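Local atomic coordinates of UPF0434 family protein (Haloferax volcanii, PDB entry 6F5Z), a protein that forms a complex with a putative methyltransferase and probably activates it, as a Trm112-type methyltransferase activator. Residues D26-T38 with V43-P55. Sequence-based numbering, arbitrary orientation.
Sequences DGDEIIEGRLIGT and VYPIEDGIPNLLP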
loop_
_atom_site.group_PDB
_atom_site.type_symbol
_atom_site.label_atom_id
_atom_site.label_comp_id
_atom_site.label_asym_id
_atom_site.label_seq_id
_atom_site.Cartn_x
_atom_site.Cartn_y
_atom_site.Cartn_z
ATOM N N ASP C 26 13.536 -27.387 25.456
ATOM C CA ASP C 26 14.831 -26.751 25.721
ATOM C C ASP C 26 14.510 -25.316 26.053
ATOM O O ASP C 26 14.421 -24.466 25.153
ATOM C CB ASP C 26 15.752 -26.859 24.490
ATOM C CG ASP C 26 17.133 -26.243 24.659
ATOM O OD1 ASP C 26 17.407 -25.669 25.742
ATOM O OD2 ASP C 26 17.918 -26.273 23.688
ATOM N N GLY C 27 14.241 -25.048 27.343
ATOM C CA GLY C 27 13.814 -23.726 27.748
ATOM C C GLY C 27 12.442 -23.457 27.171
ATOM O O GLY C 27 11.555 -24.295 27.306
ATOM N N ASP C 28 12.283 -22.327 26.477
ATOM C CA ASP C 28 10.995 -21.988 25.869
ATOM C C ASP C 28 10.693 -22.871 24.676
ATOM O O ASP C 28 9.534 -23.014 24.299
ATOM C CB ASP C 28 11.014 -20.516 25.409
ATOM C CG ASP C 28 9.687 -19.829 25.102
ATOM O OD1 ASP C 28 8.626 -20.345 25.533
ATOM O OD2 ASP C 28 9.725 -18.707 24.552
ATOM N N GLU C 29 11.727 -23.454 24.070
ATOM C CA GLU C 29 11.543 -24.273 22.874
ATOM C C GLU C 29 10.863 -25.623 23.154
ATOM O O GLU C 29 11.418 -26.439 23.870
ATOM C CB GLU C 29 12.909 -24.488 22.176
ATOM C CG GLU C 29 12.809 -25.241 20.854
ATOM C CD GLU C 29 12.043 -24.544 19.747
ATOM O OE1 GLU C 29 11.777 -23.325 19.861
ATOM O OE2 GLU C 29 11.750 -25.217 18.734
ATOM N N ILE C 30 9.678 -25.869 22.579
ATOM C CA ILE C 30 9.020 -27.168 22.665
ATOM C C ILE C 30 9.475 -27.982 21.459
ATOM O O ILE C 30 9.223 -27.579 20.314
ATOM C CB ILE C 30 7.489 -27.027 22.686
ATOM C CG1 ILE C 30 7.014 -26.082 23.811
ATOM C CG2 ILE C 30 6.837 -28.415 22.834
ATOM C CD1 ILE C 30 7.581 -26.423 25.228
ATOM N N ILE C 31 10.110 -29.142 21.708
ATOM C CA ILE C 31 10.692 -29.965 20.641
ATOM C C ILE C 31 9.779 -31.132 20.323
ATOM O O ILE C 31 9.542 -31.400 19.140
ATOM C CB ILE C 31 12.110 -30.447 21.039
ATOM C CG1 ILE C 31 13.016 -29.243 21.411
ATOM C CG2 ILE C 31 12.727 -31.316 19.934
ATOM C CD1 ILE C 31 14.240 -29.581 22.194
ATOM N N GLU C 32 9.252 -31.825 21.360
ATOM C CA GLU C 32 8.345 -32.937 21.147
ATOM C C GLU C 32 7.147 -32.748 22.051
ATOM O O GLU C 32 7.317 -32.320 23.185
ATOM C CB GLU C 32 9.017 -34.281 21.468
ATOM C CG GLU C 32 10.207 -34.592 20.589
ATOM C CD GLU C 32 9.944 -34.720 19.095
ATOM O OE1 GLU C 32 8.804 -35.101 18.726
ATOM O OE2 GLU C 32 10.923 -34.599 18.317
ATOM N N GLY C 33 5.964 -33.076 21.546
ATOM C CA GLY C 33 4.758 -32.901 22.326
ATOM C C GLY C 33 3.559 -32.894 21.412
ATOM O O GLY C 33 3.625 -33.420 20.298
ATOM N N ARG C 34 2.469 -32.335 21.908
ATOM C CA ARG C 34 1.277 -32.272 21.090
ATOM C C ARG C 34 0.372 -31.167 21.596
ATOM O O ARG C 34 0.441 -30.777 22.760
ATOM C CB ARG C 34 0.540 -33.627 21.056
ATOM C CG ARG C 34 0.060 -34.082 22.422
ATOM C CD ARG C 34 -0.077 -35.618 22.543
ATOM N NE ARG C 34 1.165 -36.261 22.131
ATOM C CZ ARG C 34 2.258 -36.354 22.896
ATOM N NH1 ARG C 34 2.224 -35.972 24.169
ATOM N NH2 ARG C 34 3.377 -36.856 22.401
ATOM N N LEU C 35 -0.490 -30.684 20.705
ATOM C CA LEU C 35 -1.502 -29.690 20.990
ATOM C C LEU C 35 -2.832 -30.409 20.822
ATOM O O LEU C 35 -3.062 -31.011 19.770
ATOM C CB LEU C 35 -1.367 -28.528 19.968
ATOM C CG LEU C 35 -0.174 -27.634 20.281
ATOM C CD1 LEU C 35 0.240 -26.796 19.040
ATOM C CD2 LEU C 35 -0.477 -26.687 21.449
ATOM N N ILE C 36 -3.655 -30.426 21.862
ATOM C CA ILE C 36 -4.898 -31.189 21.830
ATOM C C ILE C 36 -6.099 -30.286 21.866
ATOM O O ILE C 36 -6.196 -29.432 22.738
ATOM C CB ILE C 36 -4.921 -32.197 23.007
ATOM C CG1 ILE C 36 -3.688 -33.129 22.977
ATOM C CG2 ILE C 36 -6.231 -33.025 22.969
ATOM C CD1 ILE C 36 -3.510 -34.012 24.205
ATOM N N GLY C 37 -7.001 -30.468 20.898
ATOM C CA GLY C 37 -8.222 -29.686 20.849
ATOM C C GLY C 37 -9.080 -29.930 22.084
ATOM O O GLY C 37 -9.482 -31.068 22.322
ATOM N N THR C 38 -9.346 -28.878 22.867
ATOM C CA THR C 38 -10.158 -28.974 24.104
ATOM C C THR C 38 -11.631 -29.297 23.813
ATOM O O THR C 38 -12.363 -29.661 24.754
ATOM C CB THR C 38 -10.053 -27.679 24.918
ATOM O OG1 THR C 38 -10.508 -26.604 24.114
ATOM C CG2 THR C 38 -8.609 -27.416 25.467
ATOM N N VAL C 43 -5.668 -34.354 18.008
ATOM C CA VAL C 43 -4.286 -34.296 18.471
ATOM C C VAL C 43 -3.416 -33.788 17.326
ATOM O O VAL C 43 -3.352 -34.436 16.285
ATOM C CB VAL C 43 -3.800 -35.673 18.996
ATOM C CG1 VAL C 43 -2.322 -35.594 19.432
ATOM C CG2 VAL C 43 -4.682 -36.161 20.159
ATOM N N TYR C 44 -2.741 -32.655 17.539
ATOM C CA TYR C 44 -1.853 -32.010 16.557
ATOM C C TYR C 44 -0.432 -32.198 17.078
ATOM O O TYR C 44 -0.054 -31.579 18.086
ATOM C CB TYR C 44 -2.239 -30.539 16.410
ATOM C CG TYR C 44 -3.673 -30.408 15.934
ATOM C CD1 TYR C 44 -4.007 -30.634 14.599
ATOM C CD2 TYR C 44 -4.693 -30.034 16.808
ATOM C CE1 TYR C 44 -5.318 -30.525 14.152
ATOM C CE2 TYR C 44 -6.010 -29.889 16.362
ATOM C CZ TYR C 44 -6.316 -30.141 15.030
ATOM O OH TYR C 44 -7.602 -30.033 14.524
ATOM N N PRO C 45 0.368 -33.078 16.453
ATOM C CA PRO C 45 1.695 -33.363 17.024
ATOM C C PRO C 45 2.691 -32.254 16.808
ATOM O O PRO C 45 2.638 -31.574 15.787
ATOM C CB PRO C 45 2.123 -34.632 16.292
ATOM C CG PRO C 45 1.474 -34.491 14.920
ATOM C CD PRO C 45 0.121 -33.838 15.213
ATOM N N ILE C 46 3.645 -32.121 17.731
ATOM C CA ILE C 46 4.778 -31.200 17.581
ATOM C C ILE C 46 5.957 -32.127 17.406
ATOM O O ILE C 46 6.234 -32.945 18.301
ATOM C CB ILE C 46 4.964 -30.326 18.822
ATOM C CG1 ILE C 46 3.703 -29.464 19.073
ATOM C CG2 ILE C 46 6.228 -29.488 18.696
ATOM C CD1 ILE C 46 3.643 -28.748 20.479
ATOM N N GLU C 47 6.588 -32.064 16.226
ATOM C CA GLU C 47 7.610 -33.005 15.828
ATOM C C GLU C 47 8.847 -32.250 15.512
ATOM O O GLU C 47 8.839 -31.430 14.595
ATOM C CB GLU C 47 7.136 -33.794 14.591
ATOM C CG GLU C 47 5.815 -34.501 14.835
ATOM C CD GLU C 47 5.162 -35.036 13.577
ATOM O OE1 GLU C 47 5.264 -34.406 12.501
ATOM O OE2 GLU C 47 4.590 -36.139 13.664
ATOM N N ASP C 48 9.902 -32.477 16.305
ATOM C CA ASP C 48 11.165 -31.746 16.152
ATOM C C ASP C 48 10.904 -30.222 16.069
ATOM O O ASP C 48 11.429 -29.503 15.178
ATOM C CB ASP C 48 11.992 -32.227 14.929
ATOM C CG ASP C 48 13.433 -31.747 14.963
ATOM O OD1 ASP C 48 13.945 -31.489 16.072
ATOM O OD2 ASP C 48 14.011 -31.509 13.861
ATOM N N GLY C 49 10.017 -29.755 16.945
ATOM C CA GLY C 49 9.705 -28.335 17.072
ATOM C C GLY C 49 8.665 -27.779 16.115
ATOM O O GLY C 49 8.296 -26.595 16.213
ATOM N N ILE C 50 8.176 -28.618 15.182
ATOM C CA ILE C 50 7.207 -28.149 14.207
ATOM C C ILE C 50 5.829 -28.749 14.491
ATOM O O ILE C 50 5.624 -29.969 14.317
ATOM C CB ILE C 50 7.665 -28.493 12.762
ATOM C CG1 ILE C 50 9.020 -27.744 12.450
ATOM C CG2 ILE C 50 6.547 -28.092 11.757
ATOM C CD1 ILE C 50 9.614 -28.072 11.097
ATOM N N PRO C 51 4.844 -27.901 14.865
ATOM C CA PRO C 51 3.487 -28.397 15.036
ATOM C C PRO C 51 2.876 -28.723 13.676
ATOM O O PRO C 51 3.033 -27.931 12.718
ATOM C CB PRO C 51 2.737 -27.226 15.669
ATOM C CG PRO C 51 3.802 -26.291 16.137
ATOM C CD PRO C 51 4.939 -26.471 15.207
ATOM N N ASN C 52 2.148 -29.845 13.598
ATOM C CA ASN C 52 1.423 -30.178 12.388
ATOM C C ASN C 52 -0.032 -29.890 12.705
ATOM O O ASN C 52 -0.722 -30.704 13.339
ATOM C CB ASN C 52 1.652 -31.620 11.942
ATOM C CG ASN C 52 1.010 -31.852 10.597
ATOM O OD1 ASN C 52 0.001 -31.231 10.236
ATOM N ND2 ASN C 52 1.547 -32.794 9.842
ATOM N N LEU C 53 -0.491 -28.691 12.276
ATOM C CA LEU C 53 -1.822 -28.184 12.537
ATOM C C LEU C 53 -2.723 -28.303 11.306
ATOM O O LEU C 53 -3.686 -27.528 11.175
ATOM C CB LEU C 53 -1.791 -26.759 13.115
ATOM C CG LEU C 53 -1.314 -26.718 14.569
ATOM C CD1 LEU C 53 -0.690 -25.390 14.918
ATOM C CD2 LEU C 53 -2.453 -26.978 15.514
ATOM N N LEU C 54 -2.427 -29.289 10.436
ATOM C CA LEU C 54 -3.343 -29.589 9.348
ATOM C C LEU C 54 -4.586 -30.207 9.972
ATOM O O LEU C 54 -4.472 -31.012 10.911
ATOM C CB LEU C 54 -2.767 -30.627 8.375
ATOM C CG LEU C 54 -1.684 -30.155 7.452
ATOM C CD1 LEU C 54 -1.077 -31.331 6.769
ATOM C CD2 LEU C 54 -2.250 -29.184 6.394
ATOM N N PRO C 55 -5.759 -29.992 9.351
ATOM C CA PRO C 55 -6.971 -30.701 9.798
ATOM C C PRO C 55 -6.739 -32.204 9.733
ATOM O O PRO C 55 -5.956 -32.668 8.897
ATOM C CB PRO C 55 -8.013 -30.302 8.748
ATOM C CG PRO C 55 -7.549 -29.036 8.224
ATOM C CD PRO C 55 -6.055 -29.118 8.196
HETATM O O HOH W 1 11.103 -24.642 15.794
HETATM O O HOH W 2 6.176 -35.455 19.268
#
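Leu35 and Ile46 carry the apolar core of this contact. CD1 of Ile46 lies 4.0 Å from Leu35 CG and equally close to CG2 of Ile30, bridging the two residues. It gets there because CG1 is anti to the carbonyl carbon (chi1 -61°) and the chain then runs on extended. CD1 of Leu35 also reaches the ring of Pro51 and the end of Leu53. On the other face, CG1 of Val43 lies alongside the aliphatic part of Arg34, 3.8 Å from its CB. The Arg34 guanidinium forms salt bridges with Glu21 and Asp23.

Backbone bonds set this register. Leu35 and Tyr44 form a hydrogen-bonded antiparallel pair, with Leu35 N to Tyr44 O at 2.8 Å and nearly straight (171°). Gly33 and Ile46 form another such pair, in which Gly33 N to Ile46 O is longer, at 3.3 Å.

Just before Gly33 the chain turns a corner at Glu32, where Ile31 and Glu32 both face Glu24 in a classic beta bulge. The type I' turn from Glu47 to Ile50 docks here. Gly49 N meets a lone pair of Ile31 O at 2.8 Å. Asp48 N reaches Glu32 OE2 from above the carboxylate plane, at 3.1 Å. The Tyr44 hydroxyl is hydrogen-bonded to Asp11, and the backbones of Pro51 and Leu53 form hydrogen bonds with the neighbouring methyltransferase chain. The 33-37/43-47 pair is the central beta hairpin of the antiparallel sheet in this Trm112-like protein, whose family belongs to the zinc beta-ribbon clan.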